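PDB 1Z6M: thioredoxin-like fold domain-containing protein from Enterococcus faecalis, which is of unknown function but is probably a thiol-disulfide oxidoreductase of the thioredoxin superfamily. Local coordinates for residues I66-D70 against V138-A142; C39-W45 against V150-I154; F34-R38 against R78-H83. One frame throughout, in Å; residues are numbered along the deposited sequence. Where two conformers were deposited one is given.

Contact 1. Residues I66-D70 against V138-A142; sequences IKLFD and VIAEA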
loop_
_atom_site.group_PDB
_atom_site.type_symbol
_atom_site.label_atom_id
_atom_site.label_comp_id
_atom_site.label_asym_id
_atom_site.label_seq_id
_atom_site.Cartn_x
_atom_site.Cartn_y
_atom_site.Cartn_z
ATOM N N ILE A 66 -0.974 -5.258 -2.336
ATOM C CA ILE A 66 -0.444 -4.038 -1.751
ATOM C C ILE A 66 0.976 -3.819 -2.258
ATOM O O ILE A 66 1.866 -4.657 -2.019
ATOM C CB ILE A 66 -0.528 -4.077 -0.209
ATOM C CG1 ILE A 66 -1.998 -4.193 0.236
ATOM C CG2 ILE A 66 0.114 -2.826 0.402
ATOM C CD1 ILE A 66 -2.179 -4.568 1.702
ATOM N N LYS A 67 1.150 -2.708 -2.966
ATOM C CA LYS A 67 2.395 -2.364 -3.636
ATOM C C LYS A 67 3.057 -1.230 -2.883
ATOM O O LYS A 67 2.596 -0.088 -2.944
ATOM C CB LYS A 67 2.113 -2.001 -5.096
ATOM C CG LYS A 67 1.521 -3.204 -5.850
ATOM C CD LYS A 67 1.144 -2.873 -7.274
ATOM C CE LYS A 67 0.430 -4.035 -7.957
ATOM N NZ LYS A 67 1.364 -5.095 -8.488
ATOM N N LEU A 68 4.124 -1.564 -2.166
ATOM C CA LEU A 68 4.827 -0.582 -1.333
ATOM C C LEU A 68 5.784 0.194 -2.219
ATOM O O LEU A 68 6.802 -0.332 -2.677
ATOM C CB LEU A 68 5.521 -1.268 -0.155
ATOM C CG LEU A 68 4.557 -2.025 0.770
ATOM C CD1 LEU A 68 5.339 -2.654 1.904
ATOM C CD2 LEU A 68 3.455 -1.143 1.325
ATOM N N PHE A 69 5.392 1.437 -2.490
ATOM C CA PHE A 69 6.021 2.295 -3.489
ATOM C C PHE A 69 7.046 3.178 -2.774
ATOM O O PHE A 69 6.680 4.130 -2.056
ATOM C CB PHE A 69 4.889 3.128 -4.117
ATOM C CG PHE A 69 5.240 3.919 -5.366
ATOM C CD1 PHE A 69 6.524 3.969 -5.905
ATOM C CD2 PHE A 69 4.235 4.669 -5.978
ATOM C CE1 PHE A 69 6.775 4.746 -7.053
ATOM C CE2 PHE A 69 4.485 5.429 -7.103
ATOM C CZ PHE A 69 5.760 5.476 -7.640
ATOM N N ASP A 70 8.335 2.848 -2.937
ATOM C CA ASP A 70 9.397 3.738 -2.406
ATOM C C ASP A 70 9.415 5.019 -3.227
ATOM O O ASP A 70 9.428 4.967 -4.465
ATOM C CB ASP A 70 10.820 3.141 -2.389
ATOM C CG ASP A 70 10.946 1.874 -1.536
ATOM O OD1 ASP A 70 9.946 1.368 -0.944
ATOM O OD2 ASP A 70 12.107 1.398 -1.424
ATOM N N VAL A 138 7.918 -2.544 -8.259
ATOM C CA VAL A 138 6.825 -1.619 -7.948
ATOM C C VAL A 138 7.060 -0.248 -8.580
ATOM O O VAL A 138 6.147 0.346 -9.151
ATOM C CB VAL A 138 6.598 -1.506 -6.435
ATOM C CG1 VAL A 138 5.620 -0.398 -6.118
ATOM C CG2 VAL A 138 6.083 -2.830 -5.892
ATOM N N ILE A 139 8.282 0.264 -8.477
ATOM C CA ILE A 139 8.588 1.549 -9.105
ATOM C C ILE A 139 8.371 1.486 -10.630
ATOM O O ILE A 139 7.773 2.392 -11.222
ATOM C CB ILE A 139 10.021 1.990 -8.780
ATOM C CG1 ILE A 139 10.138 2.325 -7.291
ATOM C CG2 ILE A 139 10.452 3.170 -9.661
ATOM C CD1 ILE A 139 11.557 2.416 -6.797
ATOM N N ALA A 140 8.841 0.405 -11.255
ATOM C CA ALA A 140 8.700 0.218 -12.701
ATOM C C ALA A 140 7.238 0.094 -13.116
ATOM O O ALA A 140 6.836 0.636 -14.136
ATOM C CB ALA A 140 9.487 -1.008 -13.147
ATOM N N GLU A 141 6.441 -0.606 -12.312
ATOM C CA GLU A 141 5.014 -0.782 -12.587
ATOM C C GLU A 141 4.275 0.549 -12.463
ATOM O O GLU A 141 3.484 0.909 -13.333
ATOM C CB GLU A 141 4.431 -1.827 -11.638
ATOM C CG GLU A 141 2.982 -2.149 -11.883
ATOM C CD GLU A 141 2.390 -3.112 -10.867
ATOM O OE1 GLU A 141 3.153 -3.778 -10.123
ATOM O OE2 GLU A 141 1.147 -3.233 -10.838
ATOM N N ALA A 142 4.541 1.287 -11.389
ATOM C CA ALA A 142 3.948 2.615 -11.227
ATOM C C ALA A 142 4.308 3.482 -12.430
ATOM O O ALA A 142 3.467 4.212 -12.973
ATOM C CB ALA A 142 4.415 3.258 -9.930
#
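A142 presses its CB onto one face of the F69 ring, 3.9 Å from the ring centroid and 30° off the normal, a CH-pi contact whose closest pair is F69 CZ to A142 CB at 3.5 Å. F69 CG stands anti to its backbone N (chi1 -169°), which swings the ring off the strand end and up to the helix. V138 fills the space beside it: CG1 lies 3.6 Å from L68 O and 3.8 Å from F69 CA, while CG2 rests against K67 CB. This close-packed middle belongs to a thioredoxin-like fold, in which helix 132-145 lies on the sheet face opposite helix 40-58 and runs across strand 62-68, the two local axes 106° apart. The buried end is polar. K67, extended as far as CE and then bent at chi4, meets the straight side chain of E141 at about a right angle, and K67 NZ donates to E141 OE1 at 2.8 Å, on its syn lone pair, with a weak second bond to OE2. T18 O and N15 O also accept from NZ, and N15 N donates to E141 OE2, so the salt bridge ties in the segment ahead of strand 20-22. Toward solvent the packing is thinner: exposed I139 reaches the edge of the F69 ring with CG1, 4.2 Å from CE1, and comes no nearer than 3.9 Å to D70 O with the same carbon.

Contact 2. Residues C39-W45 against V150-I154; sequences CPYCRKW and VPTII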
loop_
_atom_site.group_PDB
_atom_site.type_symbol
_atom_site.label_atom_id
_atom_site.label_comp_id
_atom_site.label_asym_id
_atom_site.label_seq_id
_atom_site.Cartn_x
_atom_site.Cartn_y
_atom_site.Cartn_z
ATOM N N CYS A 39 3.065 7.977 4.330
ATOM C CA CYS A 39 2.141 8.957 3.810
ATOM C C CYS A 39 0.882 9.065 4.679
ATOM O O CYS A 39 0.226 8.065 4.926
ATOM C CB CYS A 39 1.789 8.582 2.365
ATOM S SG CYS A 39 0.451 9.559 1.677
ATOM N N PRO A 40 0.504 10.287 5.105
ATOM C CA PRO A 40 -0.712 10.409 5.921
ATOM C C PRO A 40 -2.007 10.212 5.119
ATOM O O PRO A 40 -3.062 9.878 5.688
ATOM C CB PRO A 40 -0.597 11.821 6.494
ATOM C CG PRO A 40 0.167 12.579 5.448
ATOM C CD PRO A 40 1.188 11.583 4.930
ATOM N N TYR A 41 -1.930 10.384 3.805
ATOM C CA TYR A 41 -3.094 10.142 2.961
ATOM C C TYR A 41 -3.292 8.628 2.843
ATOM O O TYR A 41 -4.415 8.138 2.882
ATOM C CB TYR A 41 -2.925 10.793 1.584
ATOM C CG TYR A 41 -2.729 12.290 1.610
ATOM C CD1 TYR A 41 -1.500 12.844 1.960
ATOM C CD2 TYR A 41 -3.766 13.152 1.255
ATOM C CE1 TYR A 41 -1.307 14.219 1.962
ATOM C CE2 TYR A 41 -3.584 14.530 1.263
ATOM C CZ TYR A 41 -2.350 15.054 1.616
ATOM O OH TYR A 41 -2.132 16.406 1.617
ATOM N N CYS A 42 -2.189 7.892 2.732
ATOM C CA CYS A 42 -2.229 6.428 2.769
ATOM C C CYS A 42 -2.715 5.941 4.130
ATOM O O CYS A 42 -3.481 4.984 4.201
ATOM C CB CYS A 42 -0.872 5.821 2.453
ATOM S SG CYS A 42 -0.355 6.104 0.762
ATOM N N ARG A 43 -2.289 6.609 5.207
ATOM C CA ARG A 43 -2.792 6.285 6.547
ATOM C C ARG A 43 -4.316 6.415 6.612
ATOM O O ARG A 43 -4.999 5.538 7.157
ATOM C CB ARG A 43 -2.125 7.145 7.632
ATOM C CG ARG A 43 -2.617 6.862 9.055
ATOM C CD ARG A 43 -1.908 7.735 10.103
ATOM N NE ARG A 43 -2.170 9.155 9.869
ATOM C CZ ARG A 43 -1.564 10.163 10.487
ATOM N NH1 ARG A 43 -0.665 9.942 11.429
ATOM N NH2 ARG A 43 -1.886 11.403 10.154
ATOM N N LYS A 44 -4.849 7.505 6.061
ATOM C CA LYS A 44 -6.289 7.748 6.016
ATOM C C LYS A 44 -6.991 6.646 5.227
ATOM O O LYS A 44 -8.006 6.101 5.668
ATOM C CB LYS A 44 -6.574 9.125 5.403
ATOM C CG LYS A 44 -8.052 9.486 5.282
ATOM C CD LYS A 44 -8.687 9.783 6.633
ATOM C CE LYS A 44 -10.199 9.960 6.546
ATOM N NZ LYS A 44 -10.613 11.138 5.737
ATOM N N TRP A 45 -6.465 6.327 4.043
ATOM C CA TRP A 45 -7.008 5.222 3.244
ATOM C C TRP A 45 -7.068 3.935 4.069
ATOM O O TRP A 45 -8.101 3.259 4.113
ATOM C CB TRP A 45 -6.178 5.011 1.961
ATOM C CG TRP A 45 -6.308 3.623 1.375
ATOM C CD1 TRP A 45 -5.327 2.662 1.331
ATOM C CD2 TRP A 45 -7.493 3.012 0.830
ATOM N NE1 TRP A 45 -5.819 1.512 0.758
ATOM C CE2 TRP A 45 -7.143 1.697 0.452
ATOM C CE3 TRP A 45 -8.806 3.452 0.614
ATOM C CZ2 TRP A 45 -8.057 0.816 -0.138
ATOM C CZ3 TRP A 45 -9.709 2.570 0.016
ATOM C CH2 TRP A 45 -9.329 1.276 -0.350
ATOM N N VAL A 150 0.617 8.678 -4.223
ATOM C CA VAL A 150 0.013 7.707 -3.331
ATOM C C VAL A 150 -1.009 8.408 -2.429
ATOM O O VAL A 150 -0.909 9.614 -2.194
ATOM C CB VAL A 150 1.073 6.955 -2.477
ATOM C CG1 VAL A 150 1.970 6.078 -3.374
ATOM C CG2 VAL A 150 1.897 7.924 -1.629
ATOM N N PRO A 151 -2.022 7.674 -1.957
ATOM C CA PRO A 151 -2.371 6.328 -2.378
ATOM C C PRO A 151 -3.057 6.354 -3.744
ATOM O O PRO A 151 -3.829 7.272 -4.033
ATOM C CB PRO A 151 -3.368 5.876 -1.294
ATOM C CG PRO A 151 -4.025 7.141 -0.866
ATOM C CD PRO A 151 -2.974 8.198 -0.954
ATOM N N THR A 152 -2.749 5.375 -4.592
ATOM C CA THR A 152 -3.524 5.133 -5.802
ATOM C C THR A 152 -4.098 3.739 -5.692
ATOM O O THR A 152 -3.342 2.766 -5.591
ATOM C CB THR A 152 -2.660 5.279 -7.074
ATOM O OG1 THR A 152 -2.208 6.629 -7.172
ATOM C CG2 THR A 152 -3.459 4.973 -8.322
ATOM N N ILE A 153 -5.428 3.652 -5.662
ATOM C CA ILE A 153 -6.121 2.382 -5.518
ATOM C C ILE A 153 -6.837 2.098 -6.819
ATOM O O ILE A 153 -7.473 2.999 -7.375
ATOM C CB ILE A 153 -7.147 2.377 -4.337
ATOM C CG1 ILE A 153 -6.595 3.077 -3.075
ATOM C CG2 ILE A 153 -7.647 0.937 -4.056
ATOM C CD1 ILE A 153 -5.347 2.480 -2.477
ATOM N N ILE A 154 -6.742 0.861 -7.296
ATOM C CA ILE A 154 -7.297 0.516 -8.589
ATOM C C ILE A 154 -8.076 -0.789 -8.464
ATOM O O ILE A 154 -7.566 -1.792 -7.948
ATOM C CB ILE A 154 -6.189 0.379 -9.667
ATOM C CG1 ILE A 154 -5.461 1.711 -9.860
ATOM C CG2 ILE A 154 -6.774 -0.089 -10.999
ATOM C CD1 ILE A 154 -4.235 1.615 -10.732
#
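A Cys-x-x-Cys sequence at the start of helix 40-58 faces a cis-proline loop here, the pairing that marks the active-site region of thioredoxin-like proteins; that C39 and C42 serve as a redox pair in this protein is inferred from the pattern. The peptide bond before P151 is cis; V150 lies against both sulfurs, P151 against C42. C42 SG sits over this bend, 3.6 Å from P151 N and 3.6 Å from V150 CB, with P151 CB only slightly farther. C39 SG meets the loop more loosely, 4.0 Å from V150 CG2. The two sulfurs, C39 SG and C42 SG, lie 3.7 Å apart, so the cysteines are free thiols and not a disulfide. C39 is also the N-cap of the helix: its SG accepts from C42 N with an N-H...S angle of 161°.

The proline ring is held from the helix side. Y41 CB meets P151 CD at 3.6 Å, although the phenol beyond CB leads away from the loop, and W45 CB approaches P151 CG one turn further along the helix. Where the loop becomes strand 152-155, I153 and W45 take over the packing. With chi1 at 157°, W45 carries its indole out over the strand, while its NE1 hydrogen-bonds to E33 OE1 on the neighbouring strand 29-35. F160 and M31 touch both W45 and I153. I153 CG1 lies over the indole and CG2 near its CZ2 rim, on the same face as CD1, which forms a CH-pi contact over the five-membered ring, 3.6 Å from its centroid and 19° off the normal, with W45 NE1 the nearest indole atom at 3.4 Å.

Contact 3. Residues F34-R38 against R78-H83; sequences FINVR and RGNVMH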
loop_
_atom_site.group_PDB
_atom_site.type_symbol
_atom_site.label_atom_id
_atom_site.label_comp_id
_atom_site.label_asym_id
_atom_site.label_seq_id
_atom_site.Cartn_x
_atom_site.Cartn_y
_atom_site.Cartn_z
ATOM N N PHE A 34 -1.307 1.130 -4.412
ATOM C CA PHE A 34 0.022 1.741 -4.372
ATOM C C PHE A 34 0.053 2.687 -3.184
ATOM O O PHE A 34 -0.699 3.664 -3.133
ATOM C CB PHE A 34 0.311 2.524 -5.662
ATOM C CG PHE A 34 0.577 1.660 -6.862
ATOM C CD1 PHE A 34 -0.478 1.151 -7.625
ATOM C CD2 PHE A 34 1.886 1.340 -7.230
ATOM C CE1 PHE A 34 -0.234 0.361 -8.748
ATOM C CE2 PHE A 34 2.136 0.549 -8.335
ATOM C CZ PHE A 34 1.084 0.054 -9.091
ATOM N N ILE A 35 0.908 2.381 -2.216
ATOM C CA ILE A 35 0.960 3.155 -0.990
ATOM C C ILE A 35 2.408 3.358 -0.543
ATOM O O ILE A 35 3.323 2.627 -0.946
ATOM C CB ILE A 35 0.157 2.510 0.179
ATOM C CG1 ILE A 35 0.729 1.151 0.545
ATOM C CG2 ILE A 35 -1.365 2.437 -0.128
ATOM C CD1 ILE A 35 0.200 0.636 1.886
ATOM N N ASN A 36 2.607 4.363 0.299
ATOM C CA ASN A 36 3.861 4.510 1.023
ATOM C C ASN A 36 3.475 4.660 2.489
ATOM O O ASN A 36 2.598 5.457 2.830
ATOM C CB ASN A 36 4.652 5.721 0.501
ATOM C CG ASN A 36 5.970 5.922 1.231
ATOM O OD1 ASN A 36 5.982 6.209 2.422
ATOM N ND2 ASN A 36 7.086 5.777 0.512
ATOM N N VAL A 37 4.093 3.871 3.357
ATOM C CA VAL A 37 3.631 3.785 4.746
ATOM C C VAL A 37 3.903 5.014 5.585
ATOM O O VAL A 37 3.383 5.118 6.691
ATOM C CB VAL A 37 4.120 2.522 5.507
ATOM C CG1 VAL A 37 3.579 1.266 4.871
ATOM C CG2 VAL A 37 5.651 2.505 5.672
ATOM N N ARG A 38 4.696 5.960 5.074
ATOM C CA ARG A 38 4.855 7.240 5.790
ATOM C C ARG A 38 3.794 8.262 5.400
ATOM O O ARG A 38 3.633 9.287 6.047
ATOM C CB ARG A 38 6.249 7.840 5.591
ATOM C CG ARG A 38 6.645 8.835 6.704
ATOM C CD ARG A 38 6.502 10.280 6.289
ATOM N NE ARG A 38 6.690 11.194 7.420
ATOM C CZ ARG A 38 5.724 11.546 8.265
ATOM N NH1 ARG A 38 4.497 11.073 8.121
ATOM N NH2 ARG A 38 5.984 12.379 9.261
ATOM N N ARG A 78 11.422 8.134 4.624
ATOM C CA ARG A 78 11.284 7.409 5.879
ATOM C C ARG A 78 10.410 6.161 5.689
ATOM O O ARG A 78 10.710 5.086 6.236
ATOM C CB ARG A 78 10.704 8.310 6.978
ATOM C CG ARG A 78 11.722 9.261 7.669
ATOM C CD ARG A 78 11.639 10.713 7.193
ATOM N NE ARG A 78 12.399 11.004 5.977
ATOM C CZ ARG A 78 13.705 11.255 5.938
ATOM N NH1 ARG A 78 14.438 11.205 7.050
ATOM N NH2 ARG A 78 14.279 11.534 4.774
ATOM N N GLY A 79 9.339 6.310 4.904
ATOM C CA GLY A 79 8.481 5.179 4.577
ATOM C C GLY A 79 9.227 4.115 3.810
ATOM O O GLY A 79 9.026 2.924 4.042
ATOM N N ASN A 80 10.095 4.545 2.897
ATOM C CA ASN A 80 10.891 3.596 2.133
ATOM C C ASN A 80 11.653 2.636 3.042
ATOM O O ASN A 80 11.708 1.433 2.787
ATOM C CB ASN A 80 11.907 4.305 1.220
ATOM C CG ASN A 80 11.272 5.245 0.205
ATOM O OD1 ASN A 80 10.052 5.364 0.107
ATOM N ND2 ASN A 80 12.125 5.922 -0.568
ATOM N N VAL A 81 12.250 3.178 4.104
ATOM C CA VAL A 81 12.994 2.362 5.046
ATOM C C VAL A 81 12.060 1.306 5.638
ATOM O O VAL A 81 12.386 0.120 5.649
ATOM C CB VAL A 81 13.608 3.205 6.186
ATOM C CG1 VAL A 81 14.308 2.299 7.201
ATOM C CG2 VAL A 81 14.584 4.249 5.633
HETATM N N MSE A 82 10.888 1.735 6.109
HETATM C CA MSE A 82 9.920 0.813 6.689
HETATM C C MSE A 82 9.468 -0.282 5.732
HETATM O O MSE A 82 9.268 -1.425 6.148
HETATM C CB MSE A 82 8.715 1.586 7.229
HETATM C CG MSE A 82 8.965 2.239 8.579
HETATM SE SE MSE A 82 9.047 1.005 9.962
HETATM C CE MSE A 82 9.550 2.095 11.337
ATOM N N HIS A 83 9.326 0.059 4.451
ATOM C CA HIS A 83 8.928 -0.918 3.443
ATOM C C HIS A 83 9.872 -2.105 3.383
ATOM O O HIS A 83 9.482 -3.189 2.950
ATOM C CB HIS A 83 8.902 -0.278 2.066
ATOM C CG HIS A 83 7.820 0.735 1.889
ATOM N ND1 HIS A 83 7.764 1.559 0.790
ATOM C CD2 HIS A 83 6.747 1.045 2.653
ATOM C CE1 HIS A 83 6.694 2.330 0.879
ATOM N NE2 HIS A 83 6.064 2.045 2.006
#
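V37 N donates a nearly straight hydrogen bond to H83 NE2, at 3.0 Å with an angle of 162°, the amide lying a little out of the imidazole plane. The other ring nitrogen, ND1, bonds to D70 OD1; with NE2 accepting, this is consistent with a proton on ND1. Three bonds use the amide of N36. Its OD1 accepts from R38 N at 3.0 Å, closing an Asx turn, and its ND2 gives a weak, bent bond (128°) to N80 OD1; N36 ND2 also donates to F69 O, and N80 ND2 to K71 O. In the thioredoxin-like fold this turn leads from the end of strand 29-35 to the Cys-x-x-Cys helix, so helix 77-83 grips the backbone just ahead of C39.

Van der Waals contacts fill in around G79, which has no side chain to hold the loop off: N36 OD1 comes within 3.5 Å of G79 CA, and R38 CB within 3.5 Å of G79 N. In the conformer described, V37 CG2 touches H83 CD2 at 3.5 Å and also CB of selenomethionine M82. R38 and R78 run side by side, touching through R38 CG and R78 CB at 4.1 Å. Their like-charged heads are turned to separate carbonyls, R38 NE to G109 O and R78 through NH1 and NH2 to L111 O and E74 O.

In the fold
After strand 20-22 at the edge of the sheet, strand 29-35 and its turn lead to helix 40-58, strand 62-68 and helix 77-83, which returns to the turn and closes the loop of contact 3. Helix 132-145 next closes contact 1 against strand 62-68, and the loop before strand 152-155 closes contact 2 against helix 40-58. Contact 1 is nested within contact 2, whereas contact 3 crosses both. All three meet on one mixed sheet, where strand 29-35 lies between 62-68 and 152-155: F69 N bonds to I35 O, and F34 N to T152 O. Side chains join them too, through F69 on V150 and C42 SG against I35.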